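Long-range contacts in vascular protein tyrosine phosphatase 1 (Rattus norvegicus, PDB 3I36), which probably removes phosphate from phosphotyrosine in proteins, a hydrolysis carried out by the catalytic domain of this membrane-spanning receptor-type phosphatase, which is the part crystallised here: residues V87-Q92 and W129-E134; A172-V177 and D186-N191; I255-L260 and V294-C299. One frame throughout, in Å; residues are numbered along the deposited sequence.

From the N terminus, the three contacts close one after another along the chain; none nests in or crosses another. Interaction 1 closes a loop of 36 residues, bringing strand 86-88 and the turn after it onto helix 125-134. Interaction 2 closes a short hairpin between strands 169-178 and 182-191 of the large mixed sheet. The two are joined where Trp129 and Trp133, on the same helix as interaction 1, pack against Val189 and Asn191. Interaction 3 pairs helices 249-267 and 290-305 across the chain's centre from both, its nearest atoms about 11 Å from those of interaction 1. All three lie in one phosphatase domain.

Interaction 1: residues V87-Q92 and W129-E134; sequences VKLSVQ and WRMVWE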
loop_
_atom_site.group_PDB
_atom_site.type_symbol
_atom_site.label_atom_id
_atom_site.label_comp_id
_atom_site.label_asym_id
_atom_site.label_seq_id
_atom_site.Cartn_x
_atom_site.Cartn_y
_atom_site.Cartn_z
ATOM N N VAL A 87 2.807 -6.698 10.914
ATOM C CA VAL A 87 4.186 -7.027 10.635
ATOM C C VAL A 87 4.925 -6.963 11.962
ATOM O O VAL A 87 4.916 -5.936 12.628
ATOM C CB VAL A 87 4.789 -6.029 9.645
ATOM C CG1 VAL A 87 6.249 -6.335 9.406
ATOM C CG2 VAL A 87 3.985 -6.032 8.323
ATOM N N LYS A 88 5.562 -8.062 12.346
ATOM C CA LYS A 88 6.272 -8.109 13.616
ATOM C C LYS A 88 7.757 -8.037 13.355
ATOM O O LYS A 88 8.291 -8.844 12.610
ATOM C CB LYS A 88 5.942 -9.398 14.363
ATOM C CG LYS A 88 4.484 -9.512 14.746
ATOM C CD LYS A 88 4.188 -10.849 15.389
ATOM C CE LYS A 88 2.692 -11.120 15.403
ATOM N NZ LYS A 88 2.360 -12.424 16.048
ATOM N N LEU A 89 8.420 -7.059 13.961
ATOM C CA LEU A 89 9.847 -6.900 13.774
ATOM C C LEU A 89 10.606 -7.669 14.839
ATOM O O LEU A 89 10.010 -8.216 15.760
ATOM C CB LEU A 89 10.218 -5.425 13.827
ATOM C CG LEU A 89 9.337 -4.564 12.915
ATOM C CD1 LEU A 89 9.738 -3.096 13.045
ATOM C CD2 LEU A 89 9.416 -5.062 11.454
ATOM N N SER A 90 11.923 -7.721 14.688
ATOM C CA SER A 90 12.775 -8.366 15.664
ATOM C C SER A 90 12.624 -7.632 16.981
ATOM O O SER A 90 12.209 -6.472 17.026
ATOM C CB SER A 90 14.234 -8.298 15.214
ATOM O OG SER A 90 14.586 -6.956 14.931
ATOM N N VAL A 91 12.937 -8.319 18.063
ATOM C CA VAL A 91 12.887 -7.683 19.359
ATOM C C VAL A 91 14.308 -7.617 19.879
ATOM O O VAL A 91 15.071 -8.571 19.736
ATOM C CB VAL A 91 11.997 -8.465 20.324
ATOM C CG1 VAL A 91 10.559 -8.422 19.847
ATOM C CG2 VAL A 91 12.472 -9.902 20.432
ATOM N N GLN A 92 14.665 -6.474 20.451
ATOM C CA GLN A 92 15.972 -6.296 21.061
ATOM C C GLN A 92 15.828 -6.457 22.566
ATOM O O GLN A 92 16.128 -7.511 23.125
ATOM C CB GLN A 92 16.542 -4.912 20.734
ATOM C CG GLN A 92 17.087 -4.747 19.313
ATOM C CD GLN A 92 16.006 -4.431 18.284
ATOM O OE1 GLN A 92 15.738 -3.265 17.984
ATOM N NE2 GLN A 92 15.386 -5.472 17.735
ATOM N N TRP A 129 12.784 1.265 8.482
ATOM C CA TRP A 129 13.872 0.627 7.755
ATOM C C TRP A 129 14.177 -0.768 8.274
ATOM O O TRP A 129 14.607 -1.640 7.520
ATOM C CB TRP A 129 15.110 1.510 7.740
ATOM C CG TRP A 129 14.909 2.648 6.817
ATOM C CD1 TRP A 129 14.636 3.940 7.151
ATOM C CD2 TRP A 129 14.885 2.580 5.390
ATOM N NE1 TRP A 129 14.478 4.698 6.011
ATOM C CE2 TRP A 129 14.626 3.886 4.916
ATOM C CE3 TRP A 129 15.071 1.547 4.464
ATOM C CZ2 TRP A 129 14.547 4.183 3.557
ATOM C CZ3 TRP A 129 14.985 1.840 3.110
ATOM C CH2 TRP A 129 14.731 3.149 2.671
ATOM N N ARG A 130 13.930 -0.990 9.552
ATOM C CA ARG A 130 14.139 -2.312 10.114
ATOM C C ARG A 130 13.134 -3.269 9.479
ATOM O O ARG A 130 13.458 -4.405 9.163
ATOM C CB ARG A 130 14.011 -2.293 11.637
ATOM C CG ARG A 130 14.520 -3.565 12.295
ATOM C CD ARG A 130 14.884 -3.336 13.759
ATOM N NE ARG A 130 13.830 -2.638 14.472
ATOM C CZ ARG A 130 12.982 -3.219 15.311
ATOM N NH1 ARG A 130 12.049 -2.498 15.909
ATOM N NH2 ARG A 130 13.066 -4.517 15.541
ATOM N N MET A 131 11.922 -2.783 9.247
ATOM C CA MET A 131 10.910 -3.603 8.596
ATOM C C MET A 131 11.337 -3.855 7.161
ATOM O O MET A 131 11.266 -4.975 6.658
ATOM C CB MET A 131 9.581 -2.886 8.578
ATOM C CG MET A 131 8.544 -3.655 7.791
ATOM S SD MET A 131 6.890 -3.012 8.037
ATOM C CE MET A 131 6.958 -1.457 7.166
ATOM N N VAL A 132 11.758 -2.790 6.496
ATOM C CA VAL A 132 12.227 -2.907 5.130
ATOM C C VAL A 132 13.293 -3.977 5.073
ATOM O O VAL A 132 13.262 -4.845 4.210
ATOM C CB VAL A 132 12.815 -1.583 4.614
ATOM C CG1 VAL A 132 13.709 -1.837 3.382
ATOM C CG2 VAL A 132 11.691 -0.625 4.264
ATOM N N TRP A 133 14.237 -3.919 6.005
ATOM C CA TRP A 133 15.339 -4.872 5.987
ATOM C C TRP A 133 14.876 -6.274 6.344
ATOM O O TRP A 133 15.084 -7.236 5.599
ATOM C CB TRP A 133 16.453 -4.482 6.949
ATOM C CG TRP A 133 17.508 -5.508 6.854
ATOM C CD1 TRP A 133 17.743 -6.543 7.715
ATOM C CD2 TRP A 133 18.408 -5.683 5.758
ATOM N NE1 TRP A 133 18.776 -7.325 7.239
ATOM C CE2 TRP A 133 19.193 -6.817 6.035
ATOM C CE3 TRP A 133 18.635 -4.969 4.575
ATOM C CZ2 TRP A 133 20.200 -7.254 5.175
ATOM C CZ3 TRP A 133 19.637 -5.407 3.714
ATOM C CH2 TRP A 133 20.405 -6.540 4.022
ATOM N N GLU A 134 14.242 -6.396 7.499
ATOM C CA GLU A 134 13.910 -7.711 8.018
ATOM C C GLU A 134 12.887 -8.429 7.173
ATOM O O GLU A 134 12.841 -9.650 7.156
ATOM C CB GLU A 134 13.407 -7.602 9.450
ATOM C CG GLU A 134 14.496 -7.125 10.390
ATOM C CD GLU A 134 14.006 -6.984 11.804
ATOM O OE1 GLU A 134 12.824 -7.302 12.069
ATOM O OE2 GLU A 134 14.816 -6.553 12.642
#
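The guanidinium of Arg130 is sandwiched: Leu89 covers one face, with CD1 3.7 Å from Arg130 NH1, while Gln92 OE1 sits over the centre of the opposite face. The Gln92 amide meets it tip to tip, its plane turned 83° from that of the guanidinium. At the edge lies Ser90, whose O and OG both fall almost in the guanidinium plane. Arg130 NH2 donates to Ser90 O at 2.6 Å, although the bond is bent (140° at the hydrogen) and approaches from above the carbonyl plane. The same Arg130 NH2 gives a second bond to Ser90 OG at 2.9 Å.

The second flat group, the Glu134 carboxylate, grips Ser90 with two syn lone pairs. Ser90 N donates to Glu134 OE1 at 2.8 Å, and Ser90 OG reaches Glu134 OE2 at 2.3 Å, unusually short. The hydroxyl stands between backbone N and carbonyl carbon (chi1 53°), so that N and OG address one carboxylate together. Ser90 OG thus gives to Glu134 and accepts from Arg130, one helical turn before Glu134. A long salt bridge, Arg130 NH2 to Glu134 OE2, probably helps stabilise the carboxylate's negative charge. Arg130 NH1 forms a salt bridge to Asp127 and a hydrogen bond to Asp97 O.

Beside this polar cluster, Leu89 CD2 packs 3.6 Å from Met131 CB. Val87 CG1 meets Met131 SD at 3.7 Å, the two chains crossing at about a right angle. Lys135 follows the helix and bonds Lys88 O. The Ser90-Arg130-Glu134 bonds and the Val87/Leu89-Met131 packing together hold the end of strand 86-88 and the loop after it to the last turn of helix 125-134 in the protein-tyrosine phosphatase domain, with Met131 about 10 Å, side chain to side chain, from Gly247 of the P-loop, which probably binds the substrate phosphate.

Interaction 2: residues A172-V177 and D186-N191; sequences AMTSEV and DFVVKN
Backbone donors and acceptors pair in antiparallel fashion along strands 172-177 and 186-191 until one carbonyl has to serve two amides. Ala172 and Val188 form a hydrogen-bonded pair: Ala172 N donates to Val188 O at 3.2 Å, and Val188 N returns to Ala172 O at 2.9 Å, nearly along the C=O axis. Beyond the non-hydrogen-bonded pair Met173-Phe187 the register slips by one residue; Met173 pairs its backbone with Ser160 on its other side. Asp186 O then accepts Thr174 N at 2.6 Å, the donor lying 33° out of the carbonyl plane, and weakly Ser175 N at 3.3 Å. Thr174 OG1 also approaches Asp186 O, weakly and with its proton not settled. In return Asp186 N donates to Ser175 O at 2.8 Å, so Asp186 is satisfied at both backbone positions while facing two residues.

A water beside the bulge lies 2.7 Å from Thr174 OG1 and donates weakly to Phe187 O, a carbonyl on the side where Phe187 also pairs with Leu200 of the next strand. The Asp186 carboxylate passes close to Ser175 OG without a bond to it; its strong partner is Arg201, by a salt bridge from OD1.

The apolar work is done by Met173 and Phe187, whose side chains share one face of the sheet. Met173 CB touches Phe187 CE1 at 3.5 Å, and Met173 SD sits 5.0 Å from the centroid of the Phe187 ring, 44° off its normal, an oblique Met-aromatic contact. On the face of Ala172 and Asp186, Thr174 CG2 meets Val188 CG2 at about a right angle between the chains. Thr174 and Ser175 opposite Asp186 make a classic beta bulge, here set in the hairpin of strands 169-178 and 182-191 toward one end of the phosphatase's mixed sheet.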
loop_
_atom_site.group_PDB
_atom_site.type_symbol
_atom_site.label_atom_id
_atom_site.label_comp_id
_atom_site.label_asym_id
_atom_site.label_seq_id
_atom_site.Cartn_x
_atom_site.Cartn_y
_atom_site.Cartn_z
ATOM N N ALA A 172 21.489 4.470 1.056
ATOM C CA ALA A 172 22.069 5.492 0.224
ATOM C C ALA A 172 21.307 5.474 -1.077
ATOM O O ALA A 172 21.059 4.414 -1.654
ATOM C CB ALA A 172 23.546 5.203 -0.028
ATOM N N MET A 173 20.931 6.650 -1.551
ATOM C CA MET A 173 20.237 6.722 -2.810
ATOM C C MET A 173 21.252 6.622 -3.946
ATOM O O MET A 173 22.266 7.309 -3.934
ATOM C CB MET A 173 19.452 8.024 -2.897
ATOM C CG MET A 173 18.513 8.040 -4.075
ATOM S SD MET A 173 17.600 9.578 -4.148
ATOM C CE MET A 173 18.942 10.707 -4.479
ATOM N N THR A 174 20.981 5.766 -4.922
ATOM C CA THR A 174 21.914 5.585 -6.027
ATOM C C THR A 174 21.452 6.284 -7.297
ATOM O O THR A 174 22.256 6.626 -8.165
ATOM C CB THR A 174 22.157 4.108 -6.311
ATOM O OG1 THR A 174 20.911 3.474 -6.640
ATOM C CG2 THR A 174 22.775 3.447 -5.080
ATOM N N SER A 175 20.152 6.502 -7.405
ATOM C CA SER A 175 19.634 7.281 -8.510
ATOM C C SER A 175 18.247 7.760 -8.168
ATOM O O SER A 175 17.584 7.208 -7.285
ATOM C CB SER A 175 19.615 6.470 -9.813
ATOM O OG SER A 175 18.661 5.428 -9.751
ATOM N N GLU A 176 17.830 8.809 -8.865
ATOM C CA GLU A 176 16.523 9.402 -8.679
ATOM C C GLU A 176 16.093 9.966 -10.016
ATOM O O GLU A 176 16.804 10.765 -10.619
ATOM C CB GLU A 176 16.589 10.525 -7.655
ATOM C CG GLU A 176 15.280 11.272 -7.498
ATOM C CD GLU A 176 15.375 12.380 -6.481
ATOM O OE1 GLU A 176 16.090 13.372 -6.748
ATOM O OE2 GLU A 176 14.736 12.264 -5.416
ATOM N N VAL A 177 14.946 9.514 -10.497
ATOM C CA VAL A 177 14.383 10.045 -11.715
ATOM C C VAL A 177 13.054 10.684 -11.373
ATOM O O VAL A 177 12.143 10.021 -10.864
ATOM C CB VAL A 177 14.154 8.948 -12.743
ATOM C CG1 VAL A 177 13.579 9.542 -14.028
ATOM C CG2 VAL A 177 15.459 8.222 -13.021
ATOM N N ASP A 186 16.270 4.828 -6.539
ATOM C CA ASP A 186 16.944 3.597 -6.216
ATOM C C ASP A 186 17.871 3.841 -5.058
ATOM O O ASP A 186 18.532 4.883 -4.976
ATOM C CB ASP A 186 17.712 3.065 -7.415
ATOM C CG ASP A 186 16.824 2.331 -8.377
ATOM O OD1 ASP A 186 15.905 1.646 -7.901
ATOM O OD2 ASP A 186 17.039 2.433 -9.600
ATOM N N PHE A 187 17.924 2.856 -4.172
ATOM C CA PHE A 187 18.808 2.890 -3.035
ATOM C C PHE A 187 19.543 1.573 -2.933
ATOM O O PHE A 187 19.171 0.565 -3.541
ATOM C CB PHE A 187 18.016 3.072 -1.748
ATOM C CG PHE A 187 17.102 4.248 -1.767
ATOM C CD1 PHE A 187 17.522 5.473 -1.272
ATOM C CD2 PHE A 187 15.824 4.135 -2.292
ATOM C CE1 PHE A 187 16.678 6.567 -1.302
ATOM C CE2 PHE A 187 14.964 5.227 -2.314
ATOM C CZ PHE A 187 15.396 6.447 -1.822
ATOM N N VAL A 188 20.606 1.603 -2.158
ATOM C CA VAL A 188 21.203 0.389 -1.670
ATOM C C VAL A 188 20.855 0.374 -0.201
ATOM O O VAL A 188 21.031 1.370 0.495
ATOM C CB VAL A 188 22.724 0.402 -1.835
ATOM C CG1 VAL A 188 23.324 -0.799 -1.143
ATOM C CG2 VAL A 188 23.083 0.408 -3.310
ATOM N N VAL A 189 20.328 -0.748 0.263
ATOM C CA VAL A 189 20.018 -0.885 1.669
ATOM C C VAL A 189 20.981 -1.887 2.258
ATOM O O VAL A 189 21.112 -2.999 1.764
ATOM C CB VAL A 189 18.598 -1.395 1.885
ATOM C CG1 VAL A 189 18.298 -1.458 3.368
ATOM C CG2 VAL A 189 17.623 -0.483 1.178
ATOM N N LYS A 190 21.657 -1.483 3.319
ATOM C CA LYS A 190 22.657 -2.332 3.926
ATOM C C LYS A 190 22.401 -2.482 5.409
ATOM O O LYS A 190 22.083 -1.520 6.109
ATOM C CB LYS A 190 24.035 -1.721 3.716
ATOM C CG LYS A 190 25.192 -2.623 4.072
ATOM C CD LYS A 190 26.489 -1.944 3.647
ATOM C CE LYS A 190 27.688 -2.858 3.773
ATOM N NZ LYS A 190 28.909 -2.162 3.261
ATOM N N ASN A 191 22.542 -3.705 5.880
ATOM C CA ASN A 191 22.593 -3.941 7.297
ATOM C C ASN A 191 24.048 -3.884 7.731
ATOM O O ASN A 191 24.856 -4.760 7.395
ATOM C CB ASN A 191 21.975 -5.289 7.639
ATOM C CG ASN A 191 21.900 -5.523 9.132
ATOM O OD1 ASN A 191 22.825 -5.187 9.868
ATOM N ND2 ASN A 191 20.798 -6.101 9.585
HETATM O O HOH W 1 20.527 0.880 -6.039
#

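Interaction 3: residues I255-L260 and V294-C299; sequences IAIDRL and VFLNQC
Two helices of the phosphatase's helical layer meet here: helix 249-267, which starts within the P-loop Cys244-Arg250, which probably binds substrate, and helix 290-305, which follows Gln288, a probable substrate-binding residue. The segments run nearly parallel, axes 10.0 Å apart and inclined by 29°, and the contact is wholly apolar and buried. Leu296 is its centre. With CG anti to the carbonyl carbon (chi1 -81°), its forked tip straddles the small Ala256: Leu296 CD1 lies 3.5 Å from Ala256 CB and Leu296 CD2 3.7 Å from the same carbon. The CD2 branch also presses on Ile257 CG1 at 3.4 Å, tighter than usual van der Waals contact, and is also met by Leu260 CD1 at 4.2 Å, with Leu260 and Leu296 crossing at about a right angle.

Ile257 turns its longer branch toward the other helix, CG1 anti to the carbonyl carbon (chi1 -74°). Its CD1 tip touches two residues one turn apart, 3.6 Å from Cys299 SG and 4.0 Å from CE2 of the Phe295 ring, which it approaches obliquely. Phe295 in turn packs on Pro214 and Thr217, in the chain running on from Asp210 of the WPD loop, a probable substrate-binding residue.

Outside the interface, Asp258 bridges to Arg224 and Arg228 of helix 218-231, while Asn297 packs against helix 28-53. The arrangement is a near-parallel helix-helix packing in the core of the protein-tyrosine phosphatase catalytic domain, joining the helix behind the P-loop, where Cys244 is the probable nucleophile, to the last modelled helix; Phe295 lies about 8 Å from Arg250, side chain to side chain.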
loop_
_atom_site.group_PDB
_atom_site.type_symbol
_atom_site.label_atom_id
_atom_site.label_comp_id
_atom_site.label_asym_id
_atom_site.label_seq_id
_atom_site.Cartn_x
_atom_site.Cartn_y
_atom_site.Cartn_z
ATOM N N ILE A 255 -3.089 -1.380 -3.885
ATOM C CA ILE A 255 -2.976 -2.823 -3.744
ATOM C C ILE A 255 -4.133 -3.506 -4.457
ATOM O O ILE A 255 -3.951 -4.498 -5.183
ATOM C CB ILE A 255 -2.947 -3.242 -2.282
ATOM C CG1 ILE A 255 -1.619 -2.809 -1.649
ATOM C CG2 ILE A 255 -3.151 -4.768 -2.171
ATOM C CD1 ILE A 255 -1.555 -3.101 -0.175
ATOM N N ALA A 256 -5.327 -2.955 -4.282
ATOM C CA ALA A 256 -6.500 -3.546 -4.924
ATOM C C ALA A 256 -6.353 -3.492 -6.435
ATOM O O ALA A 256 -6.672 -4.451 -7.126
ATOM C CB ALA A 256 -7.776 -2.826 -4.487
ATOM N N ILE A 257 -5.862 -2.374 -6.958
ATOM C CA ILE A 257 -5.719 -2.256 -8.402
ATOM C C ILE A 257 -4.756 -3.328 -8.899
ATOM O O ILE A 257 -4.967 -3.971 -9.929
ATOM C CB ILE A 257 -5.112 -0.901 -8.764
ATOM C CG1 ILE A 257 -6.148 0.206 -8.587
ATOM C CG2 ILE A 257 -4.572 -0.917 -10.188
ATOM C CD1 ILE A 257 -5.534 1.599 -8.682
ATOM N N ASP A 258 -3.686 -3.529 -8.155
ATOM C CA ASP A 258 -2.688 -4.510 -8.576
ATOM C C ASP A 258 -3.330 -5.886 -8.634
ATOM O O ASP A 258 -3.145 -6.654 -9.590
ATOM C CB ASP A 258 -1.506 -4.518 -7.612
ATOM C CG ASP A 258 -0.457 -5.546 -7.997
ATOM O OD1 ASP A 258 0.143 -5.416 -9.083
ATOM O OD2 ASP A 258 -0.234 -6.482 -7.208
ATOM N N ARG A 259 -4.092 -6.193 -7.598
ATOM C CA ARG A 259 -4.750 -7.477 -7.513
ATOM C C ARG A 259 -5.799 -7.653 -8.600
ATOM O O ARG A 259 -5.902 -8.722 -9.195
ATOM C CB ARG A 259 -5.358 -7.646 -6.132
ATOM C CG ARG A 259 -4.283 -7.751 -5.059
ATOM C CD ARG A 259 -4.889 -7.843 -3.682
ATOM N NE ARG A 259 -5.763 -9.002 -3.550
ATOM C CZ ARG A 259 -6.249 -9.440 -2.393
ATOM N NH1 ARG A 259 -5.919 -8.825 -1.264
ATOM N NH2 ARG A 259 -7.060 -10.491 -2.365
ATOM N N LEU A 260 -6.569 -6.598 -8.854
ATOM C CA LEU A 260 -7.592 -6.636 -9.885
ATOM C C LEU A 260 -6.982 -6.882 -11.243
ATOM O O LEU A 260 -7.540 -7.610 -12.058
ATOM C CB LEU A 260 -8.344 -5.313 -9.915
ATOM C CG LEU A 260 -9.344 -5.232 -8.774
ATOM C CD1 LEU A 260 -9.736 -3.788 -8.566
ATOM C CD2 LEU A 260 -10.548 -6.118 -9.111
ATOM N N VAL A 294 -15.019 3.498 -5.861
ATOM C CA VAL A 294 -15.532 3.700 -7.205
ATOM C C VAL A 294 -14.370 3.817 -8.176
ATOM O O VAL A 294 -14.410 3.269 -9.268
ATOM C CB VAL A 294 -16.428 4.942 -7.293
ATOM C CG1 VAL A 294 -16.821 5.210 -8.750
ATOM C CG2 VAL A 294 -17.662 4.746 -6.422
ATOM N N PHE A 295 -13.333 4.537 -7.760
ATOM C CA PHE A 295 -12.116 4.672 -8.559
ATOM C C PHE A 295 -11.565 3.310 -8.947
ATOM O O PHE A 295 -11.087 3.126 -10.070
ATOM C CB PHE A 295 -11.074 5.488 -7.791
ATOM C CG PHE A 295 -9.781 5.698 -8.531
ATOM C CD1 PHE A 295 -9.670 6.685 -9.506
ATOM C CD2 PHE A 295 -8.670 4.933 -8.231
ATOM C CE1 PHE A 295 -8.470 6.892 -10.167
ATOM C CE2 PHE A 295 -7.478 5.124 -8.888
ATOM C CZ PHE A 295 -7.371 6.104 -9.861
ATOM N N LEU A 296 -11.632 2.343 -8.030
ATOM C CA LEU A 296 -11.150 0.993 -8.339
ATOM C C LEU A 296 -11.968 0.415 -9.446
ATOM O O LEU A 296 -11.462 -0.202 -10.382
ATOM C CB LEU A 296 -11.339 0.064 -7.151
ATOM C CG LEU A 296 -10.293 0.149 -6.081
ATOM C CD1 LEU A 296 -10.620 -0.891 -5.027
ATOM C CD2 LEU A 296 -8.943 -0.106 -6.738
ATOM N N ASN A 297 -13.269 0.596 -9.320
ATOM C CA ASN A 297 -14.143 0.083 -10.337
ATOM C C ASN A 297 -13.873 0.807 -11.639
ATOM O O ASN A 297 -13.899 0.200 -12.703
ATOM C CB ASN A 297 -15.578 0.207 -9.875
ATOM C CG ASN A 297 -15.911 -0.831 -8.844
ATOM O OD1 ASN A 297 -15.756 -0.611 -7.635
ATOM N ND2 ASN A 297 -16.329 -1.993 -9.314
ATOM N N GLN A 298 -13.592 2.103 -11.552
ATOM C CA GLN A 298 -13.221 2.848 -12.755
ATOM C C GLN A 298 -11.956 2.257 -13.378
ATOM O O GLN A 298 -11.841 2.118 -14.604
ATOM C CB GLN A 298 -12.994 4.325 -12.436
ATOM C CG GLN A 298 -12.829 5.178 -13.698
ATOM C CD GLN A 298 -14.093 5.191 -14.527
ATOM O OE1 GLN A 298 -15.153 5.581 -14.035
ATOM N NE2 GLN A 298 -13.993 4.761 -15.790
ATOM N N CYS A 299 -11.000 1.915 -12.523
ATOM C CA CYS A 299 -9.767 1.286 -12.978
ATOM C C CYS A 299 -10.075 0.028 -13.770
ATOM O O CYS A 299 -9.599 -0.138 -14.888
ATOM C CB CYS A 299 -8.856 0.966 -11.793
ATOM S SG CYS A 299 -8.054 2.411 -11.135
#